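Local coordinates for lipoprotein (Streptococcus pneumoniae, PDB 3CX3), which binds zinc and probably delivers it, as the lipoprotein that captures the metal, to an ABC transporter for uptake, at residues P125-D137 against Q151-T165. Residues are numbered along the deposited sequence; the frame is centred on the assembly and turned at random.
Sequences PEKAGEEAQIIAD and QKNAQAFIKKAQELT
The ring of Phe157 meets the helix of 125-137 with its edge: the backbone N of Gly129 lies at that edge in the ring plane, and the carbonyl carbon of Ala128 sits 3.9 Å from CE2. The methyl of Ala132 comes in obliquely, its CB 3.6 Å from Phe157 CD2. With CG anti to the backbone N (chi1 -176°), the ring reaches across to the facing helix, and Met23 of helix 18-28 and Leu269 of helix 268-281 also pack against it. The two segments run antiparallel at 172°, with axes only 8.4 Å apart, and small residues make this possible. Gly129 faces Ile158 with their CA atoms 4.4 Å apart. Further along, the methyls of Ala136 and Ala154 touch, CB to CB at 3.8 Å. Toward the start of 125-137, the methyl of Ala161 lies against Pro125 O, while CB of Pro125 packs on Thr165 OG1 at 3.3 Å. At the far end the side chains of Gln151 and Asp137 cross at about a right angle, their flat ends tilted 28° from each other. Glu126, at the margin, turns its carboxylate to Arg193 in a salt bridge. These helices, joined by a short connection, form an antiparallel hairpin; helix 147-173 is the long helix that bridges the two lobes in this family of metal-binding proteins. No clear hydrogen bond ties the segments together, so the hairpin is held chiefly by close van der Waals packing of small residues, with the polar ends of Gln151 and Asp137 meeting at one end of the contact.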
loop_
_atom_site.group_PDB
_atom_site.type_symbol
_atom_site.label_atom_id
_atom_site.label_comp_id
_atom_site.label_asym_id
_atom_site.label_seq_id
_atom_site.Cartn_x
_atom_site.Cartn_y
_atom_site.Cartn_z
ATOM N N PRO A 125 -0.061 -3.647 9.696
ATOM C CA PRO A 125 1.321 -3.859 10.137
ATOM C C PRO A 125 1.796 -5.325 10.020
ATOM O O PRO A 125 2.847 -5.573 9.433
ATOM C CB PRO A 125 1.287 -3.376 11.589
ATOM C CG PRO A 125 0.244 -2.306 11.586
ATOM C CD PRO A 125 -0.832 -2.870 10.684
ATOM N N GLU A 126 1.021 -6.274 10.533
ATOM C CA GLU A 126 1.300 -7.707 10.333
ATOM C C GLU A 126 1.560 -8.129 8.884
ATOM O O GLU A 126 2.475 -8.921 8.613
ATOM C CB GLU A 126 0.140 -8.558 10.851
ATOM C CG GLU A 126 0.169 -8.854 12.332
ATOM C CD GLU A 126 -0.166 -10.299 12.618
ATOM O OE1 GLU A 126 0.448 -11.186 11.976
ATOM O OE2 GLU A 126 -1.039 -10.540 13.482
ATOM N N LYS A 127 0.731 -7.605 7.973
ATOM C CA LYS A 127 0.730 -8.009 6.578
ATOM C C LYS A 127 1.819 -7.315 5.793
ATOM O O LYS A 127 2.317 -7.861 4.801
ATOM C CB LYS A 127 -0.637 -7.797 5.937
ATOM C CG LYS A 127 -1.708 -8.735 6.527
ATOM C CD LYS A 127 -3.048 -8.549 5.857
ATOM C CE LYS A 127 -4.127 -9.393 6.491
ATOM N NZ LYS A 127 -3.968 -10.834 6.148
ATOM N N ALA A 128 2.207 -6.119 6.212
ATOM C CA ALA A 128 3.400 -5.560 5.641
ATOM C C ALA A 128 4.500 -6.563 6.016
ATOM O O ALA A 128 5.237 -7.034 5.154
ATOM C CB ALA A 128 3.673 -4.182 6.200
ATOM N N GLY A 129 4.562 -6.932 7.293
ATOM C CA GLY A 129 5.521 -7.922 7.781
ATOM C C GLY A 129 5.652 -9.167 6.932
ATOM O O GLY A 129 6.747 -9.478 6.453
ATOM N N GLU A 130 4.540 -9.872 6.723
ATOM C CA GLU A 130 4.585 -11.087 5.901
ATOM C C GLU A 130 5.092 -10.871 4.468
ATOM O O GLU A 130 5.684 -11.786 3.870
ATOM C CB GLU A 130 3.285 -11.914 5.928
ATOM C CG GLU A 130 1.982 -11.203 6.213
ATOM C CD GLU A 130 0.968 -12.147 6.904
ATOM O OE1 GLU A 130 0.663 -11.936 8.112
ATOM O OE2 GLU A 130 0.516 -13.117 6.239
ATOM N N GLU A 131 4.895 -9.660 3.948
ATOM C CA GLU A 131 5.259 -9.355 2.574
ATOM C C GLU A 131 6.736 -9.056 2.456
ATOM O O GLU A 131 7.342 -9.341 1.420
ATOM C CB GLU A 131 4.430 -8.191 2.034
ATOM C CG GLU A 131 4.332 -8.217 0.530
ATOM C CD GLU A 131 3.568 -7.057 -0.029
ATOM O OE1 GLU A 131 2.655 -6.552 0.656
ATOM O OE2 GLU A 131 3.872 -6.645 -1.166
ATOM N N ALA A 132 7.299 -8.480 3.522
ATOM C CA ALA A 132 8.753 -8.311 3.710
ATOM C C ALA A 132 9.491 -9.641 3.627
ATOM O O ALA A 132 10.500 -9.750 2.931
ATOM C CB ALA A 132 9.017 -7.673 5.054
ATOM N N GLN A 133 8.975 -10.635 4.360
ATOM C CA GLN A 133 9.470 -12.022 4.344
ATOM C C GLN A 133 9.531 -12.627 2.942
ATOM O O GLN A 133 10.607 -13.017 2.471
ATOM C CB GLN A 133 8.586 -12.919 5.226
ATOM C CG GLN A 133 9.140 -13.220 6.584
ATOM C CD GLN A 133 10.054 -14.427 6.572
ATOM O OE1 GLN A 133 11.174 -14.351 6.083
ATOM N NE2 GLN A 133 9.572 -15.557 7.102
ATOM N N ILE A 134 8.368 -12.709 2.293
ATOM C CA ILE A 134 8.277 -13.213 0.921
ATOM C C ILE A 134 9.360 -12.564 0.078
ATOM O O ILE A 134 10.047 -13.237 -0.684
ATOM C CB ILE A 134 6.906 -12.937 0.268
ATOM C CG1 ILE A 134 5.770 -13.489 1.142
ATOM C CG2 ILE A 134 6.880 -13.548 -1.130
ATOM C CD1 ILE A 134 4.341 -13.093 0.727
ATOM N N ILE A 135 9.520 -11.257 0.239
ATOM C CA ILE A 135 10.502 -10.508 -0.530
ATOM C C ILE A 135 11.889 -11.078 -0.282
ATOM O O ILE A 135 12.591 -11.458 -1.236
ATOM C CB ILE A 135 10.428 -8.982 -0.235
ATOM C CG1 ILE A 135 9.172 -8.386 -0.891
ATOM C CG2 ILE A 135 11.706 -8.274 -0.682
ATOM C CD1 ILE A 135 8.925 -6.906 -0.621
ATOM N N ALA A 136 12.263 -11.163 0.998
ATOM C CA ALA A 136 13.564 -11.702 1.375
ATOM C C ALA A 136 13.743 -13.105 0.819
ATOM O O ALA A 136 14.731 -13.368 0.169
ATOM C CB ALA A 136 13.744 -11.674 2.895
ATOM N N ASP A 137 12.764 -13.986 1.041
ATOM C CA ASP A 137 12.807 -15.352 0.495
ATOM C C ASP A 137 13.131 -15.392 -0.998
ATOM O O ASP A 137 14.125 -16.012 -1.426
ATOM C CB ASP A 137 11.489 -16.084 0.756
ATOM C CG ASP A 137 11.282 -16.417 2.232
ATOM O OD1 ASP A 137 10.307 -17.124 2.559
ATOM O OD2 ASP A 137 12.100 -15.983 3.070
ATOM N N GLN A 151 17.340 -11.954 5.166
ATOM C CA GLN A 151 16.549 -12.553 6.240
ATOM C C GLN A 151 16.598 -11.775 7.569
ATOM O O GLN A 151 15.647 -11.842 8.361
ATOM C CB GLN A 151 16.934 -14.019 6.456
ATOM C CG GLN A 151 16.765 -14.907 5.224
ATOM C CD GLN A 151 15.338 -14.957 4.689
ATOM O OE1 GLN A 151 14.394 -15.196 5.432
ATOM N NE2 GLN A 151 15.183 -14.747 3.387
ATOM N N LYS A 152 17.681 -11.038 7.812
ATOM C CA LYS A 152 17.778 -10.245 9.044
ATOM C C LYS A 152 17.178 -8.828 8.894
ATOM O O LYS A 152 16.558 -8.301 9.827
ATOM C CB LYS A 152 19.213 -10.237 9.607
ATOM C CG LYS A 152 19.317 -9.699 11.055
ATOM C CD LYS A 152 20.198 -10.581 11.984
ATOM C CE LYS A 152 19.380 -11.499 12.920
ATOM N NZ LYS A 152 18.351 -12.318 12.203
ATOM N N ASN A 153 17.340 -8.228 7.720
ATOM C CA ASN A 153 16.655 -6.978 7.417
ATOM C C ASN A 153 15.140 -7.110 7.515
ATOM O O ASN A 153 14.481 -6.318 8.201
ATOM C CB ASN A 153 17.060 -6.464 6.042
ATOM C CG ASN A 153 18.461 -5.920 6.027
ATOM O OD1 ASN A 153 19.134 -5.908 7.046
ATOM N ND2 ASN A 153 18.910 -5.466 4.870
ATOM N N ALA A 154 14.603 -8.120 6.830
ATOM C CA ALA A 154 13.199 -8.518 6.967
ATOM C C ALA A 154 12.803 -8.812 8.415
ATOM O O ALA A 154 11.723 -8.418 8.859
ATOM C CB ALA A 154 12.925 -9.721 6.107
ATOM N N GLN A 155 13.694 -9.488 9.140
ATOM C CA GLN A 155 13.460 -9.927 10.511
ATOM C C GLN A 155 13.242 -8.796 11.498
ATOM O O GLN A 155 12.350 -8.861 12.366
ATOM C CB GLN A 155 14.618 -10.797 10.984
ATOM C CG GLN A 155 14.152 -11.986 11.783
ATOM C CD GLN A 155 12.814 -12.496 11.282
ATOM O OE1 GLN A 155 11.795 -12.359 11.965
ATOM N NE2 GLN A 155 12.800 -13.045 10.064
ATOM N N ALA A 156 14.081 -7.771 11.374
ATOM C CA ALA A 156 13.909 -6.551 12.133
ATOM C C ALA A 156 12.576 -5.957 11.734
ATOM O O ALA A 156 11.791 -5.553 12.593
ATOM C CB ALA A 156 15.028 -5.562 11.827
ATOM N N PHE A 157 12.315 -5.920 10.428
ATOM C CA PHE A 157 11.151 -5.224 9.918
ATOM C C PHE A 157 9.925 -5.827 10.597
ATOM O O PHE A 157 9.214 -5.134 11.336
ATOM C CB PHE A 157 11.104 -5.314 8.390
ATOM C CG PHE A 157 9.974 -4.547 7.748
ATOM C CD1 PHE A 157 10.175 -3.244 7.276
ATOM C CD2 PHE A 157 8.726 -5.134 7.580
ATOM C CE1 PHE A 157 9.148 -2.541 6.658
ATOM C CE2 PHE A 157 7.679 -4.447 6.970
ATOM C CZ PHE A 157 7.884 -3.150 6.498
ATOM N N ILE A 158 9.724 -7.128 10.406
ATOM C CA ILE A 158 8.560 -7.799 10.986
ATOM C C ILE A 158 8.463 -7.546 12.482
ATOM O O ILE A 158 7.368 -7.437 13.006
ATOM C CB ILE A 158 8.434 -9.334 10.602
ATOM C CG1 ILE A 158 8.841 -10.273 11.744
ATOM C CG2 ILE A 158 9.157 -9.669 9.289
ATOM C CD1 ILE A 158 7.652 -10.864 12.522
ATOM N N LYS A 159 9.611 -7.414 13.147
ATOM C CA LYS A 159 9.678 -7.176 14.597
ATOM C C LYS A 159 9.159 -5.799 14.990
ATOM O O LYS A 159 8.402 -5.666 15.954
ATOM C CB LYS A 159 11.114 -7.336 15.089
ATOM C CG LYS A 159 11.351 -6.940 16.545
ATOM C CD LYS A 159 12.721 -6.283 16.725
ATOM C CE LYS A 159 12.956 -5.147 15.713
ATOM N NZ LYS A 159 13.613 -3.983 16.366
ATOM N N LYS A 160 9.573 -4.771 14.256
ATOM C CA LYS A 160 9.128 -3.411 14.554
ATOM C C LYS A 160 7.738 -3.167 13.974
ATOM O O LYS A 160 7.119 -2.140 14.242
ATOM C CB LYS A 160 10.152 -2.346 14.108
ATOM C CG LYS A 160 10.719 -2.511 12.694
ATOM C CD LYS A 160 11.911 -1.589 12.450
ATOM C CE LYS A 160 12.845 -2.125 11.346
ATOM N NZ LYS A 160 12.260 -2.122 9.966
ATOM N N ALA A 161 7.250 -4.124 13.193
ATOM C CA ALA A 161 5.864 -4.119 12.747
ATOM C C ALA A 161 4.955 -4.704 13.820
ATOM O O ALA A 161 3.924 -4.114 14.145
ATOM C CB ALA A 161 5.703 -4.876 11.421
ATOM N N GLN A 162 5.330 -5.859 14.374
ATOM C CA GLN A 162 4.542 -6.460 15.454
ATOM C C GLN A 162 4.463 -5.524 16.651
ATOM O O GLN A 162 3.487 -5.563 17.390
ATOM C CB GLN A 162 5.056 -7.861 15.852
ATOM C CG GLN A 162 4.028 -8.747 16.669
ATOM C CD GLN A 162 3.748 -10.166 16.060
ATOM O OE1 GLN A 162 2.779 -10.840 16.440
ATOM N NE2 GLN A 162 4.590 -10.598 15.114
ATOM N N GLU A 163 5.475 -4.668 16.803
ATOM C CA GLU A 163 5.529 -3.678 17.888
ATOM C C GLU A 163 4.594 -2.494 17.663
ATOM O O GLU A 163 3.990 -1.980 18.606
ATOM C CB GLU A 163 6.966 -3.200 18.126
ATOM C CG GLU A 163 7.768 -4.201 18.930
ATOM C CD GLU A 163 9.168 -3.730 19.243
ATOM O OE1 GLU A 163 10.029 -3.761 18.330
ATOM O OE2 GLU A 163 9.417 -3.358 20.416
ATOM N N LEU A 164 4.487 -2.071 16.411
ATOM C CA LEU A 164 3.526 -1.065 15.987
ATOM C C LEU A 164 2.074 -1.515 16.287
ATOM O O LEU A 164 1.282 -0.740 16.839
ATOM C CB LEU A 164 3.770 -0.738 14.497
ATOM C CG LEU A 164 3.005 0.327 13.691
ATOM C CD1 LEU A 164 2.590 1.522 14.546
ATOM C CD2 LEU A 164 3.823 0.800 12.498
ATOM N N THR A 165 1.747 -2.766 15.948
ATOM C CA THR A 165 0.451 -3.393 16.301
ATOM C C THR A 165 0.181 -3.377 17.806
ATOM O O THR A 165 -0.961 -3.200 18.225
ATOM C CB THR A 165 0.342 -4.876 15.803
ATOM O OG1 THR A 165 0.527 -4.939 14.387
ATOM C CG2 THR A 165 -1.025 -5.474 16.123
#